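PDB 3PT5: NANS (YJHS), A 9-O-acetyl N-acetylneuraminic acid esterase from Escherichia coli O157:H7 EDL933, which probably hydrolyses the 9-O-acetyl group of 9-O-acetyl-N-acetylneuraminate, enabling the bacterium to grow on this sialic acid of mammalian mucosal sites. Local coordinates for residues Thr25-Ser30 and Cys155-Asp160; Cys129-Ser134 and Thr161-Asp166; Ala135-Ser140 and Pro204-His209; Gly191-Met196 and Trp240-Asn245; Asn208-Ala213 and Ala231-Gly236. All coordinates share one frame; numbering follows the deposited sequence.

Contact 1: Thr25-Ser30 and Cys155-Asp160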
# COMPACT_ATOMS: atom_id res chain seq x y z
N THR A 25 6.31 0.03 -6.15
CA THR A 25 6.15 0.96 -5.02
C THR A 25 4.68 0.98 -4.62
O THR A 25 3.82 0.95 -5.45
CB THR A 25 6.61 2.36 -5.42
OG1 THR A 25 8.03 2.31 -5.65
CG2 THR A 25 6.34 3.38 -4.31
N VAL A 26 4.42 1.03 -3.31
CA VAL A 26 3.06 1.05 -2.78
C VAL A 26 2.98 2.28 -1.91
O VAL A 26 3.81 2.45 -1.02
CB VAL A 26 2.72 -0.24 -1.99
CG1 VAL A 26 1.28 -0.18 -1.48
CG2 VAL A 26 2.89 -1.44 -2.91
N ALA A 27 2.02 3.17 -2.20
CA ALA A 27 2.00 4.45 -1.49
C ALA A 27 0.57 4.97 -1.34
O ALA A 27 -0.38 4.48 -1.99
CB ALA A 27 2.87 5.46 -2.24
N GLY A 28 0.41 5.97 -0.45
CA GLY A 28 -0.86 6.56 -0.19
C GLY A 28 -1.21 6.62 1.27
O GLY A 28 -0.32 6.76 2.11
N GLN A 29 -2.51 6.47 1.57
CA GLN A 29 -2.96 6.51 2.96
C GLN A 29 -3.48 5.15 3.43
O GLN A 29 -3.03 4.13 2.91
CB GLN A 29 -3.87 7.71 3.23
CG GLN A 29 -5.21 7.77 2.54
CD GLN A 29 -5.81 9.17 2.65
OE1 GLN A 29 -5.86 9.90 1.68
NE2 GLN A 29 -6.19 9.56 3.86
N SER A 30 -4.38 5.12 4.40
CA SER A 30 -4.71 3.87 5.09
C SER A 30 -5.08 2.70 4.21
O SER A 30 -4.69 1.57 4.51
CB SER A 30 -5.80 4.08 6.14
OG SER A 30 -7.01 4.47 5.53
N CYS A 155 2.62 13.64 7.43
CA CYS A 155 1.24 13.32 7.03
C CYS A 155 0.79 14.15 5.86
O CYS A 155 -0.36 14.12 5.49
CB CYS A 155 0.28 13.60 8.18
SG CYS A 155 0.55 12.62 9.65
N ARG A 156 1.70 14.91 5.27
CA ARG A 156 1.35 15.77 4.15
C ARG A 156 1.99 15.28 2.85
O ARG A 156 3.20 15.23 2.74
CB ARG A 156 1.75 17.23 4.45
CG ARG A 156 1.34 18.22 3.36
CD ARG A 156 -0.15 18.47 3.41
NE ARG A 156 -0.51 19.23 4.59
CZ ARG A 156 -1.14 20.41 4.56
NH1 ARG A 156 -1.53 20.92 3.40
NH2 ARG A 156 -1.42 21.03 5.71
N TRP A 157 1.16 14.92 1.87
CA TRP A 157 1.65 14.64 0.53
C TRP A 157 1.76 15.96 -0.22
O TRP A 157 1.11 16.95 0.13
CB TRP A 157 0.70 13.69 -0.21
CG TRP A 157 0.75 12.27 0.30
CD1 TRP A 157 -0.18 11.64 1.09
CD2 TRP A 157 1.79 11.32 0.08
NE1 TRP A 157 0.21 10.37 1.37
CE2 TRP A 157 1.43 10.14 0.77
CE3 TRP A 157 2.98 11.33 -0.66
CZ2 TRP A 157 2.23 8.97 0.76
CZ3 TRP A 157 3.78 10.18 -0.66
CH2 TRP A 157 3.39 9.02 0.04
N GLY A 158 2.60 15.98 -1.25
CA GLY A 158 2.79 17.16 -2.10
C GLY A 158 4.24 17.20 -2.54
O GLY A 158 5.10 16.64 -1.88
N THR A 159 4.54 17.86 -3.64
CA THR A 159 5.92 17.87 -4.10
C THR A 159 6.81 18.46 -3.00
O THR A 159 6.45 19.46 -2.37
CB THR A 159 6.05 18.62 -5.43
OG1 THR A 159 5.00 18.18 -6.32
CG2 THR A 159 7.41 18.30 -6.06
N ASP A 160 7.92 17.77 -2.76
CA ASP A 160 8.96 18.08 -1.75
C ASP A 160 8.66 17.99 -0.24
O ASP A 160 9.51 18.32 0.60
CB ASP A 160 9.72 19.37 -2.10
CG ASP A 160 10.47 19.24 -3.43
OD1 ASP A 160 11.06 18.16 -3.72
OD2 ASP A 160 10.45 20.23 -4.19
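The indole of W157 lies against the end of strand 20-28 with its rim, not a face, turned to the peptide of G28. The carbonyl oxygen G28 O sits near the ring plane, 3.6 Å from W157 CZ2. It is almost as close to the ring nitrogen, W157 NE1, at 3.7 Å, but this is not a hydrogen bond: the N-H is spent on the hydroxyl of S134. Farther round the benzo ring, W157 CH2 approaches A27 CB obliquely at 4.3 Å, a light apolar touch. With CG anti to its own carbonyl carbon (chi1 -72°), W157 swings its rings out of the loop and toward the strand.

The residue types suit their places. A27 is small enough to let the indole approach the strand, and its CB just touches CH2; G28 takes backbone angles (phi 129°, psi -145°) at which a CB would strike the preceding carbonyl. Around the pair, L163 and L167 of helix 162-176 and an edge-to-face W188 complete a buried setting. Strand 20-28 runs straight on into the sequence G28-Q29-S30, which resembles the nucleophile block of SGNH hydrolases.

Chemically, this is mostly dispersion, helped perhaps by a slight attraction between the electropositive rim of the indole and G28 O; the bond from W157 NE1 to S134 OG probably helps to set the direction of the ring.

Contact 2: Cys129-Ser134 and Thr161-Asp166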
# COMPACT_ATOMS: atom_id res chain seq x y z
N CYS A 129 5.53 2.86 1.09
CA CYS A 129 5.59 4.29 1.42
C CYS A 129 4.23 4.88 1.77
O CYS A 129 3.89 5.93 1.26
CB CYS A 129 6.23 5.08 0.27
SG CYS A 129 7.85 4.48 -0.22
N CYS A 130 3.45 4.18 2.61
CA CYS A 130 2.12 4.65 2.97
C CYS A 130 2.08 5.26 4.35
O CYS A 130 2.90 4.93 5.21
CB CYS A 130 1.13 3.48 2.93
SG CYS A 130 1.15 2.51 1.41
N ARG A 131 1.09 6.12 4.57
CA ARG A 131 0.93 6.75 5.87
C ARG A 131 -0.57 6.95 6.09
O ARG A 131 -1.22 7.66 5.35
CB ARG A 131 1.71 8.10 5.89
CG ARG A 131 1.41 9.00 7.10
CD ARG A 131 1.75 8.23 8.33
NE ARG A 131 1.94 9.03 9.54
CZ ARG A 131 1.04 9.18 10.50
NH1 ARG A 131 -0.16 8.60 10.41
NH2 ARG A 131 1.35 9.89 11.58
N GLY A 132 -1.13 6.29 7.10
CA GLY A 132 -2.54 6.50 7.44
C GLY A 132 -2.77 7.96 7.77
O GLY A 132 -1.90 8.62 8.36
N GLY A 133 -3.93 8.47 7.36
CA GLY A 133 -4.35 9.84 7.67
C GLY A 133 -3.49 10.90 7.05
O GLY A 133 -3.32 11.99 7.61
N SER A 134 -2.95 10.60 5.88
CA SER A 134 -2.14 11.54 5.13
C SER A 134 -2.99 12.17 4.02
O SER A 134 -4.02 11.62 3.59
CB SER A 134 -0.87 10.86 4.59
OG SER A 134 -1.22 9.81 3.72
N THR A 161 7.48 17.48 0.12
CA THR A 161 7.24 17.10 1.51
C THR A 161 8.07 15.87 1.90
O THR A 161 8.52 15.12 1.01
CB THR A 161 5.76 16.74 1.74
OG1 THR A 161 5.47 15.52 1.05
CG2 THR A 161 4.85 17.83 1.22
N PRO A 162 8.26 15.63 3.22
CA PRO A 162 8.91 14.41 3.67
C PRO A 162 8.34 13.13 3.08
O PRO A 162 9.11 12.23 2.75
CB PRO A 162 8.72 14.44 5.18
CG PRO A 162 8.85 15.92 5.46
CD PRO A 162 8.23 16.64 4.30
N LEU A 163 7.02 13.03 2.97
CA LEU A 163 6.42 11.84 2.37
C LEU A 163 6.80 11.68 0.91
O LEU A 163 7.08 10.57 0.47
CB LEU A 163 4.90 11.82 2.53
CG LEU A 163 4.34 11.53 3.93
CD1 LEU A 163 2.83 11.55 3.87
CD2 LEU A 163 4.84 10.18 4.48
N TYR A 164 6.86 12.79 0.16
CA TYR A 164 7.29 12.73 -1.22
C TYR A 164 8.76 12.29 -1.33
O TYR A 164 9.10 11.45 -2.16
CB TYR A 164 7.09 14.07 -1.95
CG TYR A 164 7.70 14.04 -3.33
CD1 TYR A 164 6.99 13.52 -4.41
CD2 TYR A 164 9.02 14.49 -3.55
CE1 TYR A 164 7.54 13.47 -5.69
CE2 TYR A 164 9.58 14.43 -4.83
CZ TYR A 164 8.84 13.92 -5.89
OH TYR A 164 9.38 13.84 -7.16
N GLN A 165 9.60 12.85 -0.47
CA GLN A 165 11.03 12.54 -0.44
C GLN A 165 11.28 11.08 -0.16
O GLN A 165 12.18 10.48 -0.72
CB GLN A 165 11.71 13.35 0.66
CG GLN A 165 11.82 14.81 0.34
CD GLN A 165 12.49 15.56 1.48
OE1 GLN A 165 13.66 15.31 1.81
NE2 GLN A 165 11.74 16.47 2.11
N ASP A 166 10.45 10.52 0.71
CA ASP A 166 10.51 9.12 1.14
C ASP A 166 10.10 8.23 -0.05
O ASP A 166 10.77 7.24 -0.34
CB ASP A 166 9.59 8.97 2.36
CG ASP A 166 9.72 7.61 3.05
OD1 ASP A 166 9.04 6.66 2.62
OD2 ASP A 166 10.47 7.49 4.07
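C129, R131 and S134, at the end of strand 122-130 and in the turn beyond it, pack on L163 and D166 in the first turns of helix 162-176, part of a beta-alpha-beta crossover that leads on to the parallel strand 182-189. L163 does the apolar work with its two methyls. CD1 reaches S134 CB at 3.8 Å, while CD2 meets R131 CB at 4.0 Å. Leucine suits the spot because its fork spans both partners. Only the root of R131 takes part: its chain bends at chi2 (59°) and carries the guanidinium away, where NH2 binds H152 O.

The type II turn from R131 to S134 places G133 at a positive phi that glycine tolerates easily. S134 OG closes it by donating to R131 O at 2.7 Å. On the other side, the helix starts at T161, an N-cap whose OG1 accepts from Y164 N at 3.2 Å with a nearly straight bond (162°); P162, lacking an N-H, fits the first helical position.

One turn farther on, D166 OD1 stands 3.8 Å from C129 SG, a contact without a bond. D166 holds CG anti to the backbone N (chi1 -171°), and its OD2 is gripped by a salt bridge to R57 and by the amide of A150.

The thiol therefore borders a buried carboxylate whose charge is answered elsewhere; those partners would be expected to keep D166 ionised, while the methyls of L163 seal the turn against the helix.

Contact 3: Ala135-Ser140 and Pro204-His209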
# COMPACT_ATOMS: atom_id res chain seq x y z
N ALA A 135 -2.58 13.36 3.57
CA ALA A 135 -3.41 14.12 2.63
C ALA A 135 -2.60 15.18 1.92
O ALA A 135 -1.51 15.49 2.35
CB ALA A 135 -4.56 14.79 3.38
N PHE A 136 -3.18 15.75 0.87
CA PHE A 136 -2.57 16.91 0.22
C PHE A 136 -3.00 18.22 0.84
O PHE A 136 -2.25 19.21 0.75
CB PHE A 136 -2.91 16.94 -1.27
CG PHE A 136 -2.17 15.90 -2.07
CD1 PHE A 136 -0.87 16.14 -2.55
CD2 PHE A 136 -2.75 14.66 -2.32
CE1 PHE A 136 -0.19 15.17 -3.29
CE2 PHE A 136 -2.06 13.66 -3.05
CZ PHE A 136 -0.78 13.93 -3.54
N THR A 137 -4.18 18.23 1.44
CA THR A 137 -4.78 19.49 1.92
C THR A 137 -4.82 19.67 3.45
O THR A 137 -5.38 20.66 3.96
CB THR A 137 -6.16 19.76 1.26
OG1 THR A 137 -7.16 18.83 1.73
CG2 THR A 137 -6.07 19.68 -0.26
N ALA A 138 -4.26 18.69 4.17
CA ALA A 138 -4.22 18.72 5.63
C ALA A 138 -3.15 17.76 6.08
O ALA A 138 -2.83 16.79 5.39
CB ALA A 138 -5.56 18.31 6.20
N GLY A 139 -2.58 18.03 7.25
CA GLY A 139 -1.65 17.12 7.88
C GLY A 139 -0.30 17.78 8.11
O GLY A 139 0.15 18.56 7.28
N SER A 140 0.32 17.46 9.24
CA SER A 140 1.67 17.94 9.57
C SER A 140 2.69 17.55 8.50
O SER A 140 2.62 16.47 7.95
CB SER A 140 2.09 17.39 10.94
OG SER A 140 1.85 16.00 11.02
N PRO A 204 -6.82 17.35 -7.28
CA PRO A 204 -6.32 16.89 -8.61
C PRO A 204 -5.01 17.54 -9.09
O PRO A 204 -4.10 16.83 -9.55
CB PRO A 204 -7.50 17.18 -9.55
CG PRO A 204 -8.71 16.99 -8.66
CD PRO A 204 -8.29 17.60 -7.32
N GLN A 205 -4.90 18.86 -8.95
CA GLN A 205 -3.65 19.49 -9.35
C GLN A 205 -2.48 19.14 -8.44
O GLN A 205 -1.37 18.97 -8.93
CB GLN A 205 -3.80 21.00 -9.55
CG GLN A 205 -4.50 21.37 -10.89
CD GLN A 205 -4.16 20.43 -12.07
OE1 GLN A 205 -3.01 20.39 -12.56
NE2 GLN A 205 -5.16 19.70 -12.55
N HIS A 206 -2.71 19.01 -7.13
CA HIS A 206 -1.64 18.60 -6.22
C HIS A 206 -1.11 17.22 -6.57
O HIS A 206 0.10 17.01 -6.62
CB HIS A 206 -2.08 18.60 -4.74
CG HIS A 206 -2.20 19.96 -4.14
ND1 HIS A 206 -3.21 20.30 -3.26
CD2 HIS A 206 -1.46 21.08 -4.31
CE1 HIS A 206 -3.08 21.57 -2.91
NE2 HIS A 206 -2.03 22.07 -3.54
N PHE A 207 -2.04 16.29 -6.80
CA PHE A 207 -1.69 14.93 -7.21
C PHE A 207 -0.93 14.93 -8.55
O PHE A 207 0.14 14.33 -8.65
CB PHE A 207 -2.94 14.06 -7.31
CG PHE A 207 -2.68 12.69 -7.88
CD1 PHE A 207 -2.07 11.70 -7.10
CD2 PHE A 207 -2.99 12.40 -9.20
CE1 PHE A 207 -1.82 10.44 -7.63
CE2 PHE A 207 -2.71 11.11 -9.76
CZ PHE A 207 -2.14 10.15 -8.97
N ASN A 208 -1.48 15.63 -9.55
CA ASN A 208 -0.83 15.66 -10.86
C ASN A 208 0.56 16.22 -10.77
O ASN A 208 1.47 15.69 -11.38
CB ASN A 208 -1.64 16.46 -11.87
CG ASN A 208 -2.87 15.73 -12.35
OD1 ASN A 208 -3.36 14.79 -11.72
ND2 ASN A 208 -3.36 16.14 -13.51
N HIS A 209 0.74 17.29 -9.98
CA HIS A 209 2.06 17.88 -9.85
C HIS A 209 3.06 16.93 -9.20
O HIS A 209 4.25 16.89 -9.57
CB HIS A 209 1.96 19.20 -9.08
CG HIS A 209 1.31 20.30 -9.87
ND1 HIS A 209 0.64 21.35 -9.28
CD2 HIS A 209 1.24 20.51 -11.21
CE1 HIS A 209 0.17 22.16 -10.22
NE2 HIS A 209 0.53 21.67 -11.40
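F136 reaches from the loop that follows strand 122-130 onto helix 203-218, and its atoms meet the helix one after another. At the root, F136 CB lies 3.9 Å from the ring nitrogen H206 ND1. F136 CG follows at 3.8 Å from H206 CB, and F136 CD1 then comes to 3.5 Å from H206 CB, the nearest approach of all. Next, CE1 passes H206 O at 3.8 Å. At the tip, CZ touches F207 CA at 3.9 Å and points at the edge of the F207 ring, while the amide F207 N lies over one face of the F136 ring, toward its rim. With CG anti to its carbonyl carbon (chi1 -73°), F136 slides past H206, the two side chains running in opposite directions. Beside it, T137 CG2 meets the edge of the imidazole at 4.2 Å from H206 ND1.

The loop side is pinned by D194, which binds both T137 OG1 and the backbone N of F136, and H203 adds an edge-to-face ring. A flat phenylalanine is apt here, since it can lie along the helix backbone while the partly exposed H206 packs beside it with CB.

No polar group is paired across the contact: dispersion joins loop and helix, while T137 OG1 and F136 N of the loop are satisfied by D194, outside the contact.

Contact 4: Gly191-Met196 and Trp240-Asn245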
# COMPACT_ATOMS: atom_id res chain seq x y z
N GLY A 191 -6.77 9.55 -1.02
CA GLY A 191 -7.76 10.57 -1.32
C GLY A 191 -8.73 10.80 -0.20
O GLY A 191 -9.30 11.89 -0.06
N GLU A 192 -8.91 9.76 0.63
CA GLU A 192 -9.99 9.75 1.64
C GLU A 192 -10.02 11.02 2.48
O GLU A 192 -11.08 11.63 2.63
CB GLU A 192 -9.78 8.58 2.59
CG GLU A 192 -10.19 7.21 2.03
CD GLU A 192 -9.08 6.50 1.27
OE1 GLU A 192 -7.99 7.06 1.04
OE2 GLU A 192 -9.33 5.31 0.86
N PHE A 193 -8.90 11.40 3.08
CA PHE A 193 -8.93 12.58 3.98
C PHE A 193 -9.17 13.86 3.21
O PHE A 193 -9.83 14.79 3.72
CB PHE A 193 -7.67 12.67 4.84
CG PHE A 193 -7.77 11.89 6.12
CD1 PHE A 193 -8.54 10.73 6.19
CD2 PHE A 193 -7.10 12.32 7.26
CE1 PHE A 193 -8.64 10.02 7.36
CE2 PHE A 193 -7.21 11.61 8.44
CZ PHE A 193 -7.97 10.47 8.50
N ASP A 194 -8.67 13.92 2.00
CA ASP A 194 -8.91 15.10 1.15
C ASP A 194 -10.39 15.27 0.77
O ASP A 194 -10.83 16.39 0.52
CB ASP A 194 -8.00 15.10 -0.08
CG ASP A 194 -6.55 15.43 0.26
OD1 ASP A 194 -6.30 16.49 0.89
OD2 ASP A 194 -5.66 14.65 -0.10
N LEU A 195 -11.15 14.18 0.76
CA LEU A 195 -12.59 14.26 0.50
C LEU A 195 -13.32 15.12 1.52
O LEU A 195 -14.40 15.64 1.23
CB LEU A 195 -13.23 12.88 0.56
CG LEU A 195 -12.80 11.83 -0.45
CD1 LEU A 195 -13.40 10.48 -0.05
CD2 LEU A 195 -13.25 12.23 -1.82
N MET A 196 -12.76 15.21 2.72
CA MET A 196 -13.42 15.87 3.84
C MET A 196 -13.17 17.36 3.93
O MET A 196 -13.89 18.05 4.64
CB MET A 196 -12.97 15.22 5.15
CG MET A 196 -13.41 13.79 5.27
SD MET A 196 -13.11 13.17 6.93
CE MET A 196 -11.44 12.65 6.80
N TRP A 240 -17.04 1.99 0.35
CA TRP A 240 -18.37 2.54 0.15
C TRP A 240 -18.67 3.67 1.11
O TRP A 240 -19.45 4.56 0.77
CB TRP A 240 -19.43 1.44 0.31
CG TRP A 240 -19.53 0.77 1.65
CD1 TRP A 240 -18.98 -0.45 2.00
CD2 TRP A 240 -20.29 1.21 2.78
NE1 TRP A 240 -19.35 -0.78 3.30
CE2 TRP A 240 -20.15 0.22 3.79
CE3 TRP A 240 -21.08 2.34 3.05
CZ2 TRP A 240 -20.74 0.35 5.06
CZ3 TRP A 240 -21.67 2.46 4.32
CH2 TRP A 240 -21.49 1.47 5.30
N TYR A 241 -18.06 3.63 2.29
CA TYR A 241 -18.25 4.71 3.29
C TYR A 241 -17.90 6.09 2.68
O TYR A 241 -18.70 7.08 2.77
CB TYR A 241 -17.41 4.46 4.56
CG TYR A 241 -17.37 5.71 5.41
CD1 TYR A 241 -18.46 6.05 6.22
CD2 TYR A 241 -16.29 6.58 5.36
CE1 TYR A 241 -18.46 7.21 6.98
CE2 TYR A 241 -16.27 7.76 6.11
CZ TYR A 241 -17.37 8.06 6.91
OH TYR A 241 -17.38 9.21 7.64
N TRP A 242 -16.72 6.16 2.07
CA TRP A 242 -16.19 7.42 1.56
C TRP A 242 -16.97 7.89 0.33
O TRP A 242 -17.34 9.06 0.21
CB TRP A 242 -14.71 7.20 1.21
CG TRP A 242 -13.88 6.93 2.43
CD1 TRP A 242 -13.40 5.70 2.85
CD2 TRP A 242 -13.50 7.88 3.43
NE1 TRP A 242 -12.69 5.85 4.00
CE2 TRP A 242 -12.74 7.16 4.40
CE3 TRP A 242 -13.70 9.26 3.59
CZ2 TRP A 242 -12.17 7.79 5.53
CZ3 TRP A 242 -13.13 9.89 4.72
CH2 TRP A 242 -12.38 9.14 5.67
N LYS A 243 -17.27 6.96 -0.56
CA LYS A 243 -18.10 7.25 -1.73
C LYS A 243 -19.50 7.73 -1.40
O LYS A 243 -20.02 8.62 -2.08
CB LYS A 243 -18.26 6.02 -2.59
CG LYS A 243 -17.01 5.46 -3.15
CD LYS A 243 -17.43 4.29 -3.93
CE LYS A 243 -16.30 3.63 -4.64
NZ LYS A 243 -16.81 3.12 -5.95
N GLU A 244 -20.14 7.12 -0.40
CA GLU A 244 -21.54 7.49 -0.10
C GLU A 244 -21.63 8.79 0.65
O GLU A 244 -22.61 9.53 0.52
CB GLU A 244 -22.24 6.41 0.74
CG GLU A 244 -22.48 5.11 -0.00
CD GLU A 244 -23.44 4.17 0.75
OE1 GLU A 244 -24.03 4.59 1.77
OE2 GLU A 244 -23.59 3.00 0.34
N ASN A 245 -20.62 9.09 1.46
CA ASN A 245 -20.67 10.22 2.38
C ASN A 245 -20.08 11.52 1.83
O ASN A 245 -20.36 12.61 2.33
CB ASN A 245 -20.03 9.83 3.72
CG ASN A 245 -20.98 9.05 4.62
OD1 ASN A 245 -21.82 9.63 5.31
ND2 ASN A 245 -20.86 7.72 4.60
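E192 OE2 is gripped by two groups, the hydroxyl of T238 and the side-chain amide of N31, and this hold keeps the bent glutamate chain across the indole of W242. Its methylene carbon does the touching: E192 CG stands 3.4 Å from the centroid of the five-membered ring of W242, only 7° off the normal, a CH-pi contact over the face. A bend at chi2 (88°) turns the carboxylate aside, its plane steeply inclined to the ring. Glutamate suits the place by combining a greasy stem with a polar head.

The opposite face of the indole is covered within its own helix by Y241 CD2, so W242 is sandwiched. Its NE1 donates to S311 O, which fixes the rotation of the ring. The backbone carbonyl oxygen E192 O also comes close, 3.4 Å from W242 CZ3.

G191 to D194 follow the parallel strand 182-189, a position consistent with the third conserved block of SGNH hydrolases, and helix 240-245, which follows the next strand, packs on that loop through W242. Three more side chains touch the tryptophan. L195 CD1 packs on W242 CB at 3.7 Å. M196 adds a Met-aromatic contact at the ring edge, SD lying 5.2 Å from the centroid of the six-membered ring of W242, and its methyl CE reaches W242 CH2 at 3.8 Å. F193 CD1 approaches that same CH2 obliquely at 4.2 Å, on the exposed side.

At the end of the helix, Y241 O accepts from both the backbone N and the side-chain ND2 of N245, the latter at 2.9 Å.

Contact 5: Asn208-Ala213 and Ala231-Gly236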
# COMPACT_ATOMS: atom_id res chain seq x y z
N ASN A 208 -1.48 15.63 -9.55
CA ASN A 208 -0.83 15.66 -10.86
C ASN A 208 0.56 16.22 -10.77
O ASN A 208 1.47 15.69 -11.38
CB ASN A 208 -1.64 16.46 -11.87
CG ASN A 208 -2.87 15.73 -12.35
OD1 ASN A 208 -3.36 14.79 -11.72
ND2 ASN A 208 -3.36 16.14 -13.51
N HIS A 209 0.74 17.29 -9.98
CA HIS A 209 2.06 17.88 -9.85
C HIS A 209 3.06 16.93 -9.20
O HIS A 209 4.25 16.89 -9.57
CB HIS A 209 1.96 19.20 -9.08
CG HIS A 209 1.31 20.30 -9.87
ND1 HIS A 209 0.64 21.35 -9.28
CD2 HIS A 209 1.24 20.51 -11.21
CE1 HIS A 209 0.17 22.16 -10.22
NE2 HIS A 209 0.53 21.67 -11.40
N MET A 210 2.59 16.14 -8.24
CA MET A 210 3.46 15.17 -7.58
C MET A 210 3.85 14.02 -8.50
O MET A 210 4.99 13.54 -8.47
CB MET A 210 2.79 14.65 -6.31
CG MET A 210 3.80 14.06 -5.39
SD MET A 210 3.14 13.32 -3.88
CE MET A 210 2.39 11.83 -4.53
N VAL A 211 2.90 13.56 -9.29
CA VAL A 211 3.21 12.53 -10.28
C VAL A 211 4.23 13.05 -11.30
O VAL A 211 5.18 12.36 -11.62
CB VAL A 211 1.97 12.04 -11.00
CG1 VAL A 211 2.36 11.06 -12.08
CG2 VAL A 211 1.00 11.38 -10.03
N GLU A 212 4.06 14.27 -11.79
CA GLU A 212 5.06 14.82 -12.72
C GLU A 212 6.45 14.98 -12.07
O GLU A 212 7.47 14.73 -12.71
CB GLU A 212 4.64 16.16 -13.33
CG GLU A 212 3.29 16.21 -14.03
CD GLU A 212 2.85 17.64 -14.33
OE1 GLU A 212 2.71 18.46 -13.39
OE2 GLU A 212 2.61 17.96 -15.52
N ALA A 213 6.47 15.38 -10.80
CA ALA A 213 7.74 15.53 -10.07
C ALA A 213 8.42 14.17 -9.90
O ALA A 213 9.63 14.03 -10.09
CB ALA A 213 7.53 16.21 -8.71
N ALA A 231 6.26 5.87 -15.83
CA ALA A 231 5.93 4.61 -15.18
C ALA A 231 4.47 4.69 -14.70
O ALA A 231 4.05 5.73 -14.20
CB ALA A 231 6.87 4.34 -14.02
N PRO A 232 3.69 3.60 -14.89
CA PRO A 232 2.30 3.61 -14.49
C PRO A 232 2.06 3.81 -12.99
O PRO A 232 2.77 3.25 -12.14
CB PRO A 232 1.78 2.23 -14.91
CG PRO A 232 2.98 1.36 -14.94
CD PRO A 232 4.12 2.27 -15.35
N TRP A 233 1.04 4.59 -12.71
CA TRP A 233 0.43 4.71 -11.39
C TRP A 233 -0.91 4.00 -11.46
O TRP A 233 -1.81 4.42 -12.17
CB TRP A 233 0.23 6.17 -10.98
CG TRP A 233 1.51 6.80 -10.57
CD1 TRP A 233 2.65 6.85 -11.30
CD2 TRP A 233 1.78 7.50 -9.34
NE1 TRP A 233 3.64 7.52 -10.61
CE2 TRP A 233 3.13 7.93 -9.40
CE3 TRP A 233 1.03 7.79 -8.19
CZ2 TRP A 233 3.75 8.64 -8.34
CZ3 TRP A 233 1.63 8.50 -7.14
CH2 TRP A 233 2.98 8.92 -7.23
N PHE A 234 -1.02 2.92 -10.70
CA PHE A 234 -2.25 2.17 -10.55
C PHE A 234 -2.97 2.72 -9.34
O PHE A 234 -2.55 2.54 -8.19
CB PHE A 234 -1.95 0.69 -10.39
CG PHE A 234 -1.19 0.14 -11.54
CD1 PHE A 234 -1.86 -0.24 -12.72
CD2 PHE A 234 0.19 0.05 -11.48
CE1 PHE A 234 -1.14 -0.77 -13.81
CE2 PHE A 234 0.92 -0.46 -12.56
CZ PHE A 234 0.25 -0.85 -13.73
N CYS A 235 -4.01 3.49 -9.62
CA CYS A 235 -4.66 4.27 -8.56
C CYS A 235 -5.93 3.54 -8.15
O CYS A 235 -6.85 3.37 -8.95
CB CYS A 235 -4.96 5.68 -9.06
SG CYS A 235 -3.49 6.56 -9.53
N GLY A 236 -5.99 3.10 -6.90
CA GLY A 236 -7.11 2.31 -6.43
C GLY A 236 -8.25 3.14 -5.89
O GLY A 236 -8.08 4.26 -5.39
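V211 sets one methyl squarely over the indole of W233, the aromatic residue that strand 233-236 sends toward helix 203-218. V211 CG2 lies 3.9 Å from the centroid of the six-membered ring of W233, just 5° off the normal, so the CH-pi contact is almost exactly face-on. The other branch is used too: V211 CG1 reaches over to W233 NE1 at 4.0 Å. This division follows from the rotamer, in which CG1 is anti to the backbone N (chi1 175°) and CG2 stands beside it. A beta-branched valine suits the position because its two methyls are held rigidly apart, one for each ring of the indole.

M210 adds its terminal methyl. Its chain runs extended through chi1 and chi2, then folds at chi3 (73°) to bring CE to 4.0 Å from W233 CH2. CE sits oblique to the ring, and the two side chains cross at about a right angle. A flexible, unbranched methionine can bend at its thioether to bring its methyl to the indole.

W233 keeps CG anti to its carbonyl carbon, beside the backbone N, and rises from the sheet to meet the helix. F214 meets it edge-to-face, and W188 of the neighbouring strand packs against it at an inclined angle. Helix on sheet, with strands 182-189 and 233-236 parallel and joined through helix 203-218, is the beta-alpha-beta unit on which the three-layered alpha/beta fold of SGNH hydrolases is built.

How the contacts relate
Contacts 1 and 2 are practically one site, their centres about 4 Å apart, joined by V26 O to C129 N (2.8 Å) between neighbouring strands. Contact 3 lies about 9 Å from the centre of contact 1; the chain at 155-160 is tied to it by W157 N to A135 O at 2.8 Å. Contacts 3 and 5 share helix 203-218, with centres about 12 Å apart. Contact 4 is more remote, about 17 Å from contact 1 between centres, yet Q29 OE1 accepts from G191 N at 2.9 Å. Q29, which also touches S134 of contact 2, precedes S30, which touches H312 and, by family resemblance, is probably the nucleophile; contacts 1, 2 and 4 thus meet at Q29, probably bordering the active site.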